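Local coordinates for sorbitol dehydrogenase (Gluconobacter oxydans, PDB 5ITG), which oxidises D-sorbitol, probably to L-sorbose, as a Rossmann-fold dehydrogenase that probably uses NADP(H) as its cofactor, at residues I24-V29 / D54-G59; S83-A88 / P254-D259; T87-K92 / R360-A365; T163-V168 / K200-Y205; R401-I406 / S461-K466. All coordinates share one frame; numbering follows the deposited sequence.

Contact 1: I24-V29 / D54-G59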
# COMPACT_ATOMS: atom_id res chain seq x y z
N ILE A 24 -14.13 12.43 -22.52
CA ILE A 24 -12.81 12.35 -21.91
C ILE A 24 -11.73 11.83 -22.85
O ILE A 24 -11.99 10.99 -23.71
CB ILE A 24 -12.85 11.46 -20.63
CG1 ILE A 24 -13.21 10.02 -20.98
CG2 ILE A 24 -13.86 12.03 -19.65
CD1 ILE A 24 -13.21 9.08 -19.78
N LYS A 25 -10.52 12.36 -22.68
CA LYS A 25 -9.36 11.98 -23.49
C LYS A 25 -8.19 11.56 -22.59
O LYS A 25 -8.02 12.10 -21.50
CB LYS A 25 -8.95 13.15 -24.38
CG LYS A 25 -10.01 13.56 -25.40
CD LYS A 25 -9.60 14.81 -26.16
CE LYS A 25 -10.56 15.09 -27.33
NZ LYS A 25 -11.96 15.33 -26.89
N PRO A 26 -7.37 10.61 -23.05
CA PRO A 26 -6.20 10.09 -22.32
C PRO A 26 -5.15 11.12 -21.91
O PRO A 26 -4.71 11.94 -22.72
CB PRO A 26 -5.63 9.05 -23.29
CG PRO A 26 -6.84 8.59 -24.06
CD PRO A 26 -7.54 9.90 -24.34
N GLY A 27 -4.74 11.06 -20.64
CA GLY A 27 -3.73 11.97 -20.13
C GLY A 27 -2.72 11.23 -19.27
O GLY A 27 -1.67 11.76 -18.91
N ILE A 28 -3.06 9.98 -18.95
CA ILE A 28 -2.22 9.13 -18.11
C ILE A 28 -2.10 7.72 -18.68
O ILE A 28 -3.08 7.16 -19.18
CB ILE A 28 -2.85 8.97 -16.69
CG1 ILE A 28 -3.09 10.34 -16.06
CG2 ILE A 28 -1.93 8.12 -15.80
CD1 ILE A 28 -4.01 10.28 -14.84
N VAL A 29 -0.90 7.16 -18.62
CA VAL A 29 -0.68 5.79 -19.04
C VAL A 29 -0.31 5.07 -17.75
O VAL A 29 0.59 5.52 -17.03
CB VAL A 29 0.47 5.66 -20.05
CG1 VAL A 29 0.90 4.19 -20.16
CG2 VAL A 29 0.02 6.16 -21.41
N ASP A 54 -9.39 15.69 -19.81
CA ASP A 54 -8.22 15.22 -20.54
C ASP A 54 -7.29 14.34 -19.72
O ASP A 54 -6.09 14.25 -20.00
CB ASP A 54 -7.44 16.40 -21.12
CG ASP A 54 -8.19 17.08 -22.26
OD1 ASP A 54 -8.58 16.38 -23.22
OD2 ASP A 54 -8.38 18.31 -22.20
N TRP A 55 -7.84 13.67 -18.72
CA TRP A 55 -7.02 12.81 -17.87
C TRP A 55 -7.47 11.36 -17.83
O TRP A 55 -7.32 10.69 -16.80
CB TRP A 55 -6.96 13.39 -16.46
CG TRP A 55 -6.25 14.72 -16.43
CD1 TRP A 55 -6.83 15.95 -16.31
CD2 TRP A 55 -4.84 14.94 -16.53
NE1 TRP A 55 -5.86 16.93 -16.32
CE2 TRP A 55 -4.63 16.33 -16.45
CE3 TRP A 55 -3.74 14.09 -16.67
CZ2 TRP A 55 -3.35 16.90 -16.51
CZ3 TRP A 55 -2.47 14.66 -16.72
CH2 TRP A 55 -2.28 16.05 -16.65
N ALA A 56 -8.02 10.88 -18.94
CA ALA A 56 -8.46 9.49 -19.01
C ALA A 56 -7.21 8.65 -18.85
O ALA A 56 -6.10 9.14 -19.05
CB ALA A 56 -9.11 9.20 -20.36
N ILE A 57 -7.38 7.38 -18.49
CA ILE A 57 -6.23 6.50 -18.29
C ILE A 57 -6.14 5.38 -19.31
O ILE A 57 -7.12 4.72 -19.61
CB ILE A 57 -6.28 5.85 -16.88
CG1 ILE A 57 -6.33 6.93 -15.79
CG2 ILE A 57 -5.05 4.98 -16.67
CD1 ILE A 57 -6.63 6.37 -14.40
N VAL A 58 -4.94 5.16 -19.84
CA VAL A 58 -4.69 4.08 -20.79
C VAL A 58 -3.90 3.05 -19.99
O VAL A 58 -2.78 3.32 -19.58
CB VAL A 58 -3.83 4.53 -21.99
CG1 VAL A 58 -3.57 3.34 -22.90
CG2 VAL A 58 -4.53 5.64 -22.75
N GLY A 59 -4.49 1.88 -19.75
CA GLY A 59 -3.80 0.87 -18.97
C GLY A 59 -2.93 -0.07 -19.79
O GLY A 59 -3.27 -0.41 -20.93
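Ala-56 O is gripped by two successive amides, Gly-27 N at 2.8 Å and Ile-28 N at 3.2 Å, the second nearly along the C=O axis. This pair of hydrogen bonds marks a beta bulge: the parallel register slips by one between the Pro-26/Ala-56 and Ile-28/Ile-57 pairs. On either side of it the ladder continues, Ala-56 N donating to Lys-25 O and Val-58 N to Ile-28 O, both at 2.8 Å. Gly-27 fits the bulge because a CB there would run into Asp-54 O and the Trp-55 ring. Trp-55 O is buried without a polar partner in the model. Around this backbone core, Ile-28 CG1 meets the edge of the Trp-55 indole at CE3 (3.9 Å), and Pro-26 CB rests on Val-58 CG2 (3.6 Å). Ile-28 and Ile-57 lie side by side on one face of the sheet; Val-29 and Val-58 occupy the other, where both reach His-117 of helix 111-119. In this Rossmann-type sheet, strand 26-31 runs between strands 56-61 and 125-128, with Ile-28 on Ile-125, while strand 93-106 flanks 56-61 and offers Leu-101 to Ile-57.

Contact 2: S83-A88 / P254-D259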
# COMPACT_ATOMS: atom_id res chain seq x y z
N SER A 83 -17.15 -2.45 -12.16
CA SER A 83 -17.85 -1.96 -10.98
C SER A 83 -16.99 -1.99 -9.74
O SER A 83 -16.20 -2.91 -9.53
CB SER A 83 -19.12 -2.78 -10.73
OG SER A 83 -18.81 -4.10 -10.34
N LEU A 84 -17.14 -0.96 -8.92
CA LEU A 84 -16.39 -0.86 -7.69
C LEU A 84 -17.36 -0.72 -6.53
O LEU A 84 -18.10 0.26 -6.46
CB LEU A 84 -15.45 0.35 -7.71
CG LEU A 84 -14.77 0.67 -6.37
CD1 LEU A 84 -13.97 -0.54 -5.89
CD2 LEU A 84 -13.86 1.88 -6.53
N THR A 85 -17.37 -1.71 -5.66
CA THR A 85 -18.23 -1.68 -4.48
C THR A 85 -17.36 -1.13 -3.35
O THR A 85 -16.20 -1.53 -3.21
CB THR A 85 -18.71 -3.09 -4.10
OG1 THR A 85 -19.47 -3.64 -5.19
CG2 THR A 85 -19.59 -3.04 -2.85
N GLU A 86 -17.91 -0.19 -2.59
CA GLU A 86 -17.20 0.41 -1.46
C GLU A 86 -17.98 0.06 -0.19
O GLU A 86 -19.14 0.43 -0.05
CB GLU A 86 -17.12 1.92 -1.64
CG GLU A 86 -16.19 2.33 -2.77
CD GLU A 86 -16.33 3.78 -3.16
OE1 GLU A 86 -17.25 4.10 -3.94
OE2 GLU A 86 -15.52 4.61 -2.69
N THR A 87 -17.34 -0.67 0.71
CA THR A 87 -17.99 -1.11 1.95
C THR A 87 -17.48 -0.42 3.21
O THR A 87 -16.29 -0.47 3.51
CB THR A 87 -17.83 -2.62 2.11
OG1 THR A 87 -18.31 -3.28 0.93
CG2 THR A 87 -18.61 -3.12 3.32
N ALA A 88 -18.40 0.20 3.95
CA ALA A 88 -18.06 0.91 5.18
C ALA A 88 -18.10 -0.02 6.39
O ALA A 88 -18.70 -1.09 6.34
CB ALA A 88 -19.03 2.07 5.38
N PRO A 254 -15.43 -7.43 -11.29
CA PRO A 254 -15.89 -6.68 -10.12
C PRO A 254 -14.85 -6.67 -9.01
O PRO A 254 -14.09 -7.62 -8.87
CB PRO A 254 -17.13 -7.45 -9.71
CG PRO A 254 -16.69 -8.86 -9.93
CD PRO A 254 -16.01 -8.78 -11.30
N LEU A 255 -14.81 -5.60 -8.24
CA LEU A 255 -13.87 -5.52 -7.12
C LEU A 255 -14.53 -4.72 -6.00
O LEU A 255 -15.52 -4.01 -6.22
CB LEU A 255 -12.54 -4.89 -7.55
CG LEU A 255 -12.41 -3.38 -7.77
CD1 LEU A 255 -10.95 -3.05 -8.03
CD2 LEU A 255 -13.28 -2.93 -8.93
N VAL A 256 -13.96 -4.84 -4.81
CA VAL A 256 -14.49 -4.16 -3.64
C VAL A 256 -13.36 -3.56 -2.82
O VAL A 256 -12.24 -4.07 -2.81
CB VAL A 256 -15.32 -5.16 -2.79
CG1 VAL A 256 -14.48 -6.38 -2.46
CG2 VAL A 256 -15.83 -4.50 -1.52
N ALA A 257 -13.64 -2.46 -2.14
CA ALA A 257 -12.64 -1.79 -1.32
C ALA A 257 -13.35 -1.18 -0.12
O ALA A 257 -14.57 -1.02 -0.13
CB ALA A 257 -11.94 -0.70 -2.13
N GLU A 258 -12.58 -0.84 0.91
CA GLU A 258 -13.15 -0.22 2.10
C GLU A 258 -13.53 1.19 1.69
O GLU A 258 -12.98 1.74 0.73
CB GLU A 258 -12.12 -0.18 3.25
CG GLU A 258 -10.91 0.70 2.97
CD GLU A 258 -9.90 0.70 4.11
OE1 GLU A 258 -10.31 0.56 5.28
OE2 GLU A 258 -8.69 0.85 3.83
N ASP A 259 -14.48 1.79 2.40
CA ASP A 259 -14.89 3.14 2.07
C ASP A 259 -13.74 4.12 2.30
O ASP A 259 -13.62 5.11 1.58
CB ASP A 259 -16.13 3.55 2.89
CG ASP A 259 -15.86 3.59 4.37
OD1 ASP A 259 -15.20 2.67 4.89
OD2 ASP A 259 -16.33 4.55 5.03
O HOH W 1 -18.13 -4.46 -7.58
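Leu-84 to Thr-87 pair with Leu-255 to Glu-258 as a parallel two-strand ladder in the large mixed sheet of the Rossmann domain. The amides alternate from strand to strand: Leu-255 N gives to Ser-83 O, Thr-85 N to Leu-255 O (3.0 Å), Ala-257 N to Thr-85 O (2.9 Å) and Thr-87 N to Ala-257 O. The ladder closes with Asp-259 N, which sits above the carbonyl plane of Thr-87 O at 3.1 Å. On one face Leu-84 CD1 leans on Leu-255 CG (3.7 Å), the two side chains crossing obliquely, and also reaches toward Ala-257 CB. Leu-84 CG is anti to the backbone N (chi1 171°), on the face that Leu-255 shares. Ala-39 of helix 35-39 packs on this face against Leu-84 and Ala-257. Strand 82-87 has a second neighbour in the sheet, strand 93-106, with which it pairs antiparallel. On the opposite face Val-256 CG2 lies 3.7 Å from Thr-87 OG1, whose hydroxyl is bonded to Ser-93, and Leu-243 of helix 237-247 touches Thr-85 and Val-256. One water donates to Ser-83 OG and Leu-255 O and also bonds Thr-85 OG1 (2.9 Å), tying the strands beyond their amides; Asp-251 is a further partner of Ser-83 OG. At the far end Asp-259 turns its carboxylate onto Ala-88, CG to CB 3.7 Å. An alanine in place of Asp-259 would probably open a gap beside Ala-88 and Pro-89. Glu-258 OE2 forms a salt bridge with Arg-360.

Contact 3: T87-K92 / R360-A365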
# COMPACT_ATOMS: atom_id res chain seq x y z
N THR A 87 -17.34 -0.67 0.71
CA THR A 87 -17.99 -1.11 1.95
C THR A 87 -17.48 -0.42 3.21
O THR A 87 -16.29 -0.47 3.51
CB THR A 87 -17.83 -2.62 2.11
OG1 THR A 87 -18.31 -3.28 0.93
CG2 THR A 87 -18.61 -3.12 3.32
N ALA A 88 -18.40 0.20 3.95
CA ALA A 88 -18.06 0.91 5.18
C ALA A 88 -18.10 -0.02 6.39
O ALA A 88 -18.70 -1.09 6.34
CB ALA A 88 -19.03 2.07 5.38
N PRO A 89 -17.47 0.38 7.51
CA PRO A 89 -17.46 -0.46 8.72
C PRO A 89 -18.87 -0.69 9.27
O PRO A 89 -19.11 -1.64 10.02
CB PRO A 89 -16.59 0.35 9.68
CG PRO A 89 -15.65 1.09 8.76
CD PRO A 89 -16.60 1.56 7.68
N SER A 90 -19.79 0.19 8.89
CA SER A 90 -21.19 0.09 9.32
C SER A 90 -21.86 -1.09 8.62
O SER A 90 -22.97 -1.49 8.98
CB SER A 90 -21.94 1.38 8.97
OG SER A 90 -22.01 1.55 7.57
N GLY A 91 -21.18 -1.64 7.62
CA GLY A 91 -21.73 -2.76 6.88
C GLY A 91 -22.38 -2.34 5.58
O GLY A 91 -22.57 -3.16 4.68
N LYS A 92 -22.71 -1.06 5.47
CA LYS A 92 -23.34 -0.51 4.28
C LYS A 92 -22.34 -0.38 3.14
O LYS A 92 -21.21 0.06 3.34
CB LYS A 92 -23.94 0.86 4.59
CG LYS A 92 -24.82 0.89 5.84
CD LYS A 92 -25.97 -0.10 5.74
CE LYS A 92 -26.90 0.02 6.93
NZ LYS A 92 -28.03 -0.95 6.84
N ARG A 360 -11.52 1.51 10.87
CA ARG A 360 -11.10 0.62 9.79
C ARG A 360 -10.89 -0.80 10.28
O ARG A 360 -11.30 -1.75 9.60
CB ARG A 360 -9.83 1.16 9.15
CG ARG A 360 -10.06 2.47 8.41
CD ARG A 360 -8.77 3.04 7.85
NE ARG A 360 -8.21 2.21 6.78
CZ ARG A 360 -6.96 2.32 6.34
NH1 ARG A 360 -6.14 3.21 6.89
NH2 ARG A 360 -6.52 1.54 5.36
N PHE A 361 -10.26 -0.94 11.44
CA PHE A 361 -10.01 -2.27 12.00
C PHE A 361 -11.34 -2.97 12.31
O PHE A 361 -11.39 -4.20 12.38
CB PHE A 361 -9.17 -2.17 13.29
CG PHE A 361 -7.73 -1.74 13.07
CD1 PHE A 361 -7.18 -1.67 11.79
CD2 PHE A 361 -6.92 -1.43 14.16
CE1 PHE A 361 -5.84 -1.29 11.60
CE2 PHE A 361 -5.57 -1.05 13.98
CZ PHE A 361 -5.04 -0.98 12.70
N SER A 362 -12.41 -2.20 12.51
CA SER A 362 -13.72 -2.77 12.79
C SER A 362 -14.50 -3.16 11.53
O SER A 362 -15.61 -3.69 11.62
CB SER A 362 -14.57 -1.79 13.60
OG SER A 362 -15.11 -0.78 12.75
N ASN A 363 -13.94 -2.89 10.35
CA ASN A 363 -14.62 -3.22 9.09
C ASN A 363 -14.57 -4.73 8.90
O ASN A 363 -13.56 -5.28 8.47
CB ASN A 363 -13.92 -2.53 7.90
CG ASN A 363 -14.79 -2.50 6.64
OD1 ASN A 363 -15.52 -3.45 6.35
ND2 ASN A 363 -14.69 -1.41 5.87
N LYS A 364 -15.67 -5.42 9.22
CA LYS A 364 -15.69 -6.87 9.10
C LYS A 364 -15.38 -7.40 7.69
O LYS A 364 -14.70 -8.43 7.55
CB LYS A 364 -17.04 -7.42 9.60
CG LYS A 364 -17.30 -7.09 11.07
CD LYS A 364 -18.51 -7.85 11.62
CE LYS A 364 -18.20 -9.32 11.88
NZ LYS A 364 -17.29 -9.53 13.05
N ALA A 365 -15.85 -6.72 6.66
CA ALA A 365 -15.58 -7.17 5.29
C ALA A 365 -14.09 -7.17 4.95
O ALA A 365 -13.64 -7.94 4.11
CB ALA A 365 -16.35 -6.30 4.30
O HOH W 2 -18.21 -4.36 6.79
O HOH W 3 -18.40 -4.22 9.53
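Pro-89 and Asn-363 set their side chains at about a right angle, the prolyl CG 3.9 Å from the amide ND2. Pro-89 belongs to the type I turn from Ala-88 to Gly-91, the tip of the beta hairpin between strands 82-87 and 93-106, and Asn-363 follows the end of helix 350-361. The contact therefore joins a Rossmann-domain hairpin to the mannitol dehydrogenase C-terminal domain. In Asn-363, chi1 (-164°) sets CG anti to the backbone N, and ND2 of the carboxamide donates to Thr-87 O at 3.0 Å. That oxygen, which has a second donor in the strand ladder, lies almost in the amide plane, while ND2 stands above the carbonyl plane. The other arm of the carboxamide, OD1, accepts a hydrogen bond from a water at 2.9 Å, which also donates weakly to Ala-88 O, and it has a weak bond from Ala-365 N. Both ends of the amide are thus engaged, which would fix its rotation. A leucine in place of Asn-363 would probably leave Thr-87 O without this donor and the water without its OD1 acceptor. Ser-362 OG approaches Pro-89 CB from the helix end (3.6 Å), its hydroxyl being bonded to Ser-359 O. At the other flank the methyls Thr-87 CG2 and Ala-365 CB face each other at 4.0 Å. Nearby, Arg-360 also forms a salt bridge with Asp-229, a further link between the domains. Pro-89 O accepts from another water at 2.7 Å, and that water accepts in turn from Lys-364 N.

Contact 4: T163-V168 / K200-Y205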
# COMPACT_ATOMS: atom_id res chain seq x y z
N THR A 163 10.35 -4.32 -20.80
CA THR A 163 10.24 -3.94 -19.39
C THR A 163 9.71 -2.52 -19.24
O THR A 163 9.84 -1.70 -20.16
CB THR A 163 11.60 -4.02 -18.66
OG1 THR A 163 12.45 -2.95 -19.08
CG2 THR A 163 12.29 -5.35 -18.94
N VAL A 164 9.12 -2.23 -18.09
CA VAL A 164 8.57 -0.89 -17.85
C VAL A 164 9.71 0.11 -17.98
O VAL A 164 9.52 1.20 -18.52
CB VAL A 164 7.91 -0.79 -16.44
CG1 VAL A 164 8.96 -0.92 -15.34
CG2 VAL A 164 7.14 0.51 -16.31
N PHE A 165 10.89 -0.26 -17.51
CA PHE A 165 12.05 0.62 -17.58
C PHE A 165 12.35 0.94 -19.05
O PHE A 165 12.56 2.10 -19.41
CB PHE A 165 13.26 -0.07 -16.96
CG PHE A 165 12.95 -0.79 -15.69
CD1 PHE A 165 12.56 -0.08 -14.56
CD2 PHE A 165 13.03 -2.17 -15.62
CE1 PHE A 165 12.24 -0.74 -13.37
CE2 PHE A 165 12.72 -2.84 -14.45
CZ PHE A 165 12.32 -2.12 -13.32
N GLY A 166 12.38 -0.10 -19.88
CA GLY A 166 12.66 0.09 -21.29
C GLY A 166 11.63 0.95 -21.99
O GLY A 166 11.99 1.83 -22.78
N TYR A 167 10.35 0.71 -21.72
CA TYR A 167 9.27 1.48 -22.33
C TYR A 167 9.32 2.95 -21.95
O TYR A 167 9.24 3.83 -22.81
CB TYR A 167 7.91 0.91 -21.92
CG TYR A 167 7.42 -0.25 -22.76
CD1 TYR A 167 6.91 -0.04 -24.04
CD2 TYR A 167 7.46 -1.56 -22.28
CE1 TYR A 167 6.45 -1.10 -24.82
CE2 TYR A 167 6.99 -2.63 -23.05
CZ TYR A 167 6.49 -2.39 -24.32
OH TYR A 167 6.04 -3.44 -25.09
N VAL A 168 9.43 3.21 -20.65
CA VAL A 168 9.46 4.57 -20.14
C VAL A 168 10.66 5.37 -20.61
O VAL A 168 10.51 6.48 -21.11
CB VAL A 168 9.41 4.56 -18.58
CG1 VAL A 168 9.71 5.95 -18.04
CG2 VAL A 168 8.03 4.11 -18.12
N LYS A 200 15.39 5.81 -8.90
CA LYS A 200 16.58 4.96 -8.92
C LYS A 200 16.51 3.93 -10.05
O LYS A 200 17.49 3.69 -10.75
CB LYS A 200 16.74 4.24 -7.58
CG LYS A 200 17.90 3.25 -7.55
CD LYS A 200 17.90 2.43 -6.27
CE LYS A 200 18.14 3.29 -5.05
NZ LYS A 200 18.10 2.46 -3.80
N ALA A 201 15.35 3.31 -10.21
CA ALA A 201 15.16 2.29 -11.23
C ALA A 201 15.19 2.86 -12.65
O ALA A 201 15.94 2.37 -13.50
CB ALA A 201 13.84 1.57 -10.99
N PHE A 202 14.39 3.89 -12.90
CA PHE A 202 14.36 4.48 -14.23
C PHE A 202 15.64 5.21 -14.65
O PHE A 202 16.01 5.17 -15.82
CB PHE A 202 13.13 5.39 -14.36
CG PHE A 202 11.85 4.63 -14.41
CD1 PHE A 202 11.53 3.85 -15.53
CD2 PHE A 202 10.99 4.62 -13.32
CE1 PHE A 202 10.37 3.08 -15.55
CE2 PHE A 202 9.83 3.85 -13.33
CZ PHE A 202 9.52 3.08 -14.44
N LEU A 203 16.31 5.86 -13.70
CA LEU A 203 17.57 6.54 -14.03
C LEU A 203 18.69 5.51 -14.09
O LEU A 203 19.70 5.71 -14.76
CB LEU A 203 17.91 7.61 -12.99
CG LEU A 203 17.02 8.85 -12.91
CD1 LEU A 203 17.64 9.85 -11.94
CD2 LEU A 203 16.87 9.48 -14.28
N GLY A 204 18.50 4.40 -13.37
CA GLY A 204 19.50 3.35 -13.38
C GLY A 204 19.55 2.74 -14.77
O GLY A 204 20.62 2.42 -15.28
N TYR A 205 18.38 2.58 -15.39
CA TYR A 205 18.30 2.02 -16.73
C TYR A 205 18.76 3.06 -17.74
O TYR A 205 19.52 2.76 -18.66
CB TYR A 205 16.87 1.59 -17.05
CG TYR A 205 16.67 1.07 -18.46
CD1 TYR A 205 16.51 1.95 -19.53
CD2 TYR A 205 16.65 -0.30 -18.73
CE1 TYR A 205 16.33 1.48 -20.84
CE2 TYR A 205 16.48 -0.79 -20.03
CZ TYR A 205 16.32 0.11 -21.08
OH TYR A 205 16.14 -0.36 -22.36
O HOH W 4 14.53 1.10 -24.13
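Tyr-205 CG stands anti to its backbone N (chi1 176°), and the ring lies over the first turn of the other helix at Phe-165 and Gly-166. Phe-202 CG is anti to its own carbonyl carbon, and its ring lies among Val-164, Phe-165 and Val-168. One face of the Tyr-205 ring bears the Phe-165 carbonyl carbon over its centre and Gly-166 N nearer the rim. Gly-166 CA makes an off-centre CH-pi contact, 4.2 Å from the ring centroid. The phenol OH donates to a water at 2.8 Å, which itself donates to Gly-166 O. These groups join helices 164-177 and 194-209 of the Rossmann domain, whose short segments cross at -68°. Thr-163 is the N-cap of helix 164-177, OG1 accepting a hydrogen bond from Gly-166 N at 3.0 Å as well as bonding Asp-154. The Phe-202 ring has Val-164 O at its edge, in plane, 3.6 Å from CE1, and Phe-165 CD1 over one face. The two phenylalanine rings are oblique, their planes 57° apart, and Phe-165 CE1 also touches Ala-201 CB (3.7 Å). Val-168 CB comes as close as 3.5 Å to Phe-202 CE1, with both of its methyls against the same ring. Phe-31 of strand 26-31 touches Val-164 and Val-168, while Phe-144 meets Phe-165 edge-to-face.

Contact 5: R401-I406 / S461-K466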
# COMPACT_ATOMS: atom_id res chain seq x y z
N ARG A 401 2.75 1.05 28.78
CA ARG A 401 2.10 0.49 27.60
C ARG A 401 3.09 0.02 26.55
O ARG A 401 2.84 -0.95 25.83
CB ARG A 401 1.14 1.52 26.99
CG ARG A 401 -0.05 1.85 27.89
CD ARG A 401 -0.71 3.15 27.45
NE ARG A 401 0.24 4.26 27.51
CZ ARG A 401 0.56 4.92 28.63
NH1 ARG A 401 -0.01 4.59 29.78
NH2 ARG A 401 1.46 5.89 28.59
N ILE A 402 4.22 0.71 26.45
CA ILE A 402 5.25 0.34 25.50
C ILE A 402 5.81 -1.02 25.90
O ILE A 402 6.02 -1.90 25.05
CB ILE A 402 6.37 1.42 25.48
CG1 ILE A 402 5.85 2.67 24.75
CG2 ILE A 402 7.63 0.88 24.78
CD1 ILE A 402 6.73 3.89 24.89
N ALA A 403 6.00 -1.21 27.20
CA ALA A 403 6.53 -2.48 27.71
C ALA A 403 5.51 -3.60 27.52
O ALA A 403 5.87 -4.75 27.27
CB ALA A 403 6.89 -2.35 29.18
N PHE A 404 4.23 -3.25 27.63
CA PHE A 404 3.16 -4.23 27.45
C PHE A 404 3.17 -4.75 26.01
O PHE A 404 2.98 -5.95 25.77
CB PHE A 404 1.79 -3.60 27.75
CG PHE A 404 0.64 -4.49 27.39
CD1 PHE A 404 0.31 -5.58 28.19
CD2 PHE A 404 -0.07 -4.29 26.21
CE1 PHE A 404 -0.69 -6.47 27.81
CE2 PHE A 404 -1.08 -5.17 25.82
CZ PHE A 404 -1.39 -6.27 26.63
N GLY A 405 3.37 -3.86 25.05
CA GLY A 405 3.40 -4.29 23.67
C GLY A 405 4.53 -5.28 23.44
O GLY A 405 4.36 -6.31 22.78
N ILE A 406 5.69 -4.97 24.00
CA ILE A 406 6.87 -5.81 23.86
C ILE A 406 6.67 -7.16 24.55
O ILE A 406 6.97 -8.22 23.98
CB ILE A 406 8.12 -5.10 24.42
CG1 ILE A 406 8.46 -3.89 23.55
CG2 ILE A 406 9.31 -6.06 24.45
CD1 ILE A 406 9.46 -2.93 24.20
N SER A 461 17.36 -0.21 30.54
CA SER A 461 17.24 -0.85 31.85
C SER A 461 15.83 -0.87 32.42
O SER A 461 15.29 -1.93 32.75
CB SER A 461 18.17 -0.17 32.86
OG SER A 461 19.52 -0.24 32.42
N GLU A 462 15.22 0.31 32.55
CA GLU A 462 13.88 0.42 33.10
C GLU A 462 12.84 -0.27 32.22
O GLU A 462 11.94 -0.95 32.72
CB GLU A 462 13.51 1.89 33.28
CG GLU A 462 12.44 2.13 34.34
CD GLU A 462 12.03 3.59 34.44
OE1 GLU A 462 12.94 4.46 34.40
OE2 GLU A 462 10.82 3.86 34.57
N LEU A 463 12.97 -0.10 30.91
CA LEU A 463 12.03 -0.72 29.98
C LEU A 463 12.11 -2.24 30.06
O LEU A 463 11.10 -2.91 30.18
CB LEU A 463 12.33 -0.27 28.54
CG LEU A 463 11.48 -0.93 27.43
CD1 LEU A 463 10.01 -0.58 27.64
CD2 LEU A 463 11.95 -0.46 26.06
N ASP A 464 13.32 -2.78 30.00
CA ASP A 464 13.48 -4.23 30.04
C ASP A 464 12.95 -4.86 31.33
O ASP A 464 12.32 -5.92 31.30
CB ASP A 464 14.94 -4.62 29.81
CG ASP A 464 15.44 -4.20 28.42
OD1 ASP A 464 14.62 -4.11 27.48
OD2 ASP A 464 16.66 -3.96 28.27
N GLN A 465 13.18 -4.20 32.46
CA GLN A 465 12.70 -4.70 33.74
C GLN A 465 11.17 -4.75 33.75
O GLN A 465 10.58 -5.73 34.20
CB GLN A 465 13.21 -3.83 34.89
CG GLN A 465 14.65 -4.15 35.31
CD GLN A 465 15.29 -3.03 36.10
OE1 GLN A 465 14.71 -2.51 37.06
NE2 GLN A 465 16.51 -2.65 35.72
N LYS A 466 10.54 -3.69 33.25
CA LYS A 466 9.09 -3.62 33.20
C LYS A 466 8.56 -4.72 32.29
O LYS A 466 7.54 -5.35 32.59
CB LYS A 466 8.64 -2.25 32.68
CG LYS A 466 7.14 -2.10 32.50
CD LYS A 466 6.41 -2.05 33.83
CE LYS A 466 4.93 -1.73 33.62
NZ LYS A 466 4.19 -1.59 34.91
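Between Ala-403 and its partners Leu-463 and Lys-466 no flat group intervenes, so there are no ring faces or edges to match and the contact is wholly aliphatic. The one ring of the two segments, Phe-404, leads away, onto Leu-470, Val-479 and Ile-483. Leu-463 carries most of the packing. Its CG is anti to the backbone N (chi1 175°), and its two methyls meet different residues of the other helix. CD1 lies 3.9 Å from Ala-403 CB and 4.0 Å from Ile-402 CG2, while CD2 meets Ile-406 CD1 at 4.0 Å. Against both isoleucines the leucine side chain crosses at about a right angle. Helices 400-412 and 461-477 of the helical C-terminal domain come together here, their short segments crossing at -56° and the segment axes approaching to 9.1 Å. The packing is tight at Ala-403, where Lys-466 CG comes to 3.3 Å from CB, closer than usual for two carbons. Beyond CG the lysine bends at chi2 (70°), and its amine leads away from helix 400-412. Val-389 of helix 377-394 touches both Ile-402 and Leu-463 on one flank; Val-467, one residue further along helix 461-477, extends the packing to Ala-403 and Ile-406.

Contacts 1, 2 and 4 lie in the Rossmann domain, and contact 5 in the C-terminal domain, its centre about 53 Å from that of contact 1. Along the chain contact 1 closes before contacts 2 and 3 open from the same stretch; contact 4 is nested inside the loops these two close, and contact 5 comes last. Contacts 1 and 2 belong to the same mixed sheet, centres about 22 Å apart, and strand 93-106 pairs with a strand of each. Contact 4 joins two helices beside that sheet, about 7 Å from contact 1 between nearest atoms. Contact 3 is the bridge: it shares Thr-87 and Ala-88 with contact 2, their centres about 11 Å apart, and ties that part of the sheet to the C-terminal domain.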